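Protein yciO (Escherichia coli, PDB 1K7J) is of unknown function but belongs to the SUA5 family and, like its relatives, may bind double-stranded RNA. Local coordinates at residues A[50-55]-A[167-172]. Sequence-based numbering, arbitrary orientation.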
loop_
_atom_site.group_PDB
_atom_site.type_symbol
_atom_site.label_atom_id
_atom_site.label_comp_id
_atom_site.label_asym_id
_atom_site.label_seq_id
_atom_site.Cartn_x
_atom_site.Cartn_y
_atom_site.Cartn_z
HETATM N N MSE A 50 -12.834 2.484 -2.315
HETATM C CA MSE A 50 -12.451 1.655 -1.174
HETATM C C MSE A 50 -13.167 0.314 -1.272
HETATM O O MSE A 50 -12.550 -0.751 -1.179
HETATM C CB MSE A 50 -12.850 2.335 0.140
HETATM C CG MSE A 50 -12.758 1.417 1.361
HETATM SE SE MSE A 50 -13.816 2.012 2.867
HETATM C CE MSE A 50 -15.538 1.365 2.270
ATOM N N GLU A 51 -14.481 0.378 -1.468
ATOM C CA GLU A 51 -15.302 -0.819 -1.566
ATOM C C GLU A 51 -14.824 -1.741 -2.684
ATOM O O GLU A 51 -14.756 -2.958 -2.512
ATOM C CB GLU A 51 -16.761 -0.426 -1.793
ATOM C CG GLU A 51 -17.734 -1.590 -1.717
ATOM C CD GLU A 51 -17.557 -2.416 -0.455
ATOM O OE1 GLU A 51 -17.378 -1.822 0.631
ATOM O OE2 GLU A 51 -17.606 -3.663 -0.548
ATOM N N ARG A 52 -14.487 -1.158 -3.831
ATOM C CA ARG A 52 -14.007 -1.938 -4.963
ATOM C C ARG A 52 -12.723 -2.681 -4.612
ATOM O O ARG A 52 -12.546 -3.840 -4.984
ATOM C CB ARG A 52 -13.765 -1.026 -6.168
ATOM C CG ARG A 52 -15.042 -0.489 -6.794
ATOM C CD ARG A 52 -14.732 0.509 -7.893
ATOM N NE ARG A 52 -13.980 -0.096 -8.989
ATOM C CZ ARG A 52 -13.353 0.602 -9.931
ATOM N NH1 ARG A 52 -13.385 1.928 -9.907
ATOM N NH2 ARG A 52 -12.693 -0.025 -10.896
ATOM N N ILE A 53 -11.826 -2.009 -3.895
ATOM C CA ILE A 53 -10.571 -2.630 -3.495
ATOM C C ILE A 53 -10.830 -3.761 -2.499
ATOM O O ILE A 53 -10.230 -4.830 -2.600
ATOM C CB ILE A 53 -9.614 -1.587 -2.872
ATOM C CG1 ILE A 53 -9.062 -0.676 -3.975
ATOM C CG2 ILE A 53 -8.485 -2.285 -2.126
ATOM C CD1 ILE A 53 -8.145 0.421 -3.474
ATOM N N CYS A 54 -11.729 -3.524 -1.546
ATOM C CA CYS A 54 -12.071 -4.533 -0.544
ATOM C C CYS A 54 -12.465 -5.844 -1.206
ATOM O O CYS A 54 -12.027 -6.921 -0.795
ATOM C CB CYS A 54 -13.240 -4.057 0.323
ATOM S SG CYS A 54 -12.888 -2.645 1.372
ATOM N N ARG A 55 -13.302 -5.747 -2.232
ATOM C CA ARG A 55 -13.779 -6.921 -2.949
ATOM C C ARG A 55 -12.686 -7.615 -3.741
ATOM O O ARG A 55 -12.624 -8.845 -3.777
ATOM C CB ARG A 55 -14.923 -6.533 -3.882
ATOM C CG ARG A 55 -16.147 -6.040 -3.142
ATOM C CD ARG A 55 -17.258 -5.723 -4.107
ATOM N NE ARG A 55 -18.454 -5.243 -3.424
ATOM C CZ ARG A 55 -19.624 -5.053 -4.027
ATOM N NH1 ARG A 55 -19.748 -5.305 -5.325
ATOM N NH2 ARG A 55 -20.663 -4.612 -3.335
ATOM N N GLN A 167 -11.869 -5.027 -13.892
ATOM C CA GLN A 167 -12.232 -4.570 -12.554
ATOM C C GLN A 167 -11.499 -3.344 -12.017
ATOM O O GLN A 167 -11.889 -2.792 -10.988
ATOM C CB GLN A 167 -12.080 -5.725 -11.562
ATOM C CG GLN A 167 -12.857 -6.972 -11.957
ATOM C CD GLN A 167 -14.312 -6.679 -12.275
ATOM O OE1 GLN A 167 -15.042 -6.117 -11.455
ATOM N NE2 GLN A 167 -14.742 -7.062 -13.473
ATOM N N VAL A 168 -10.438 -2.921 -12.698
ATOM C CA VAL A 168 -9.695 -1.744 -12.262
ATOM C C VAL A 168 -9.622 -0.729 -13.397
ATOM O O VAL A 168 -9.881 -1.059 -14.555
ATOM C CB VAL A 168 -8.270 -2.111 -11.787
ATOM C CG1 VAL A 168 -8.353 -3.066 -10.604
ATOM C CG2 VAL A 168 -7.476 -2.731 -12.923
ATOM N N ASP A 169 -9.264 0.504 -13.063
ATOM C CA ASP A 169 -9.209 1.573 -14.050
ATOM C C ASP A 169 -7.842 1.788 -14.689
ATOM O O ASP A 169 -7.739 2.305 -15.804
ATOM C CB ASP A 169 -9.716 2.859 -13.402
ATOM C CG ASP A 169 -11.080 2.672 -12.764
ATOM O OD1 ASP A 169 -12.001 2.215 -13.477
ATOM O OD2 ASP A 169 -11.234 2.966 -11.563
ATOM N N LEU A 170 -6.793 1.388 -13.983
ATOM C CA LEU A 170 -5.444 1.530 -14.499
ATOM C C LEU A 170 -4.533 0.482 -13.900
ATOM O O LEU A 170 -4.648 0.146 -12.725
ATOM C CB LEU A 170 -4.873 2.912 -14.165
ATOM C CG LEU A 170 -3.377 3.091 -14.469
ATOM C CD1 LEU A 170 -3.145 3.041 -15.975
ATOM C CD2 LEU A 170 -2.883 4.412 -13.895
ATOM N N ILE A 171 -3.646 -0.048 -14.730
ATOM C CA ILE A 171 -2.659 -1.010 -14.281
ATOM C C ILE A 171 -1.335 -0.450 -14.762
ATOM O O ILE A 171 -1.158 -0.196 -15.955
ATOM C CB ILE A 171 -2.865 -2.403 -14.896
ATOM C CG1 ILE A 171 -4.165 -3.017 -14.368
ATOM C CG2 ILE A 171 -1.671 -3.298 -14.555
ATOM C CD1 ILE A 171 -4.547 -4.331 -15.032
ATOM N N ILE A 172 -0.424 -0.215 -13.826
ATOM C CA ILE A 172 0.887 0.302 -14.175
ATOM C C ILE A 172 1.866 -0.854 -14.224
ATOM O O ILE A 172 2.110 -1.512 -13.218
ATOM C CB ILE A 172 1.399 1.330 -13.138
ATOM C CG1 ILE A 172 0.522 2.584 -13.165
ATOM C CG2 ILE A 172 2.849 1.694 -13.436
ATOM C CD1 ILE A 172 0.854 3.587 -12.069
HETATM O O HOH W 1 -13.990 -2.936 -9.292
#
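Q167 meets R52 through its backbone: R52 NH2 donates to Q167 O at 2.9 Å, reaching the oxygen from above the carbonyl plane while the oxygen stays close to the plane of the guanidinium. A water bridges the same two residues, accepting from R52 NE and donating to Q167 O at 2.7 Å, so that this one carbonyl oxygen accepts two hydrogen bonds. V168 adds little, its CA lying 3.7 Å from R52 NH2. D169 supplies the charge. Its OD2 receives R52 NH1 at 2.9 Å on the syn side in a salt bridge, with R52 NH2 making weak, longer bonds to OD1 and OD2; the carboxylate and guanidinium planes are turned 70° apart, so the pairing is not a flat two-pronged one. A bend at chi3 (62°) in the otherwise extended R52 chain turns the guanidinium edge to loop and carboxylate together. With an alanine at R52, D169 would probably be left without this charge partner and Q167 O without its direct bond, and the water would lose its tie to the helix. OD2 also accepts from the backbone N of V29, which ties the carboxylate to the approach to strand 30-34. The contact thus joins helix 47-57 to the loop leading into strand 170-173 by polar groups at a partly buried margin. Beyond it, that strand runs parallel between strands 3-6 and 30-34, and L170 packs against A20 and I23 of helix 14-25.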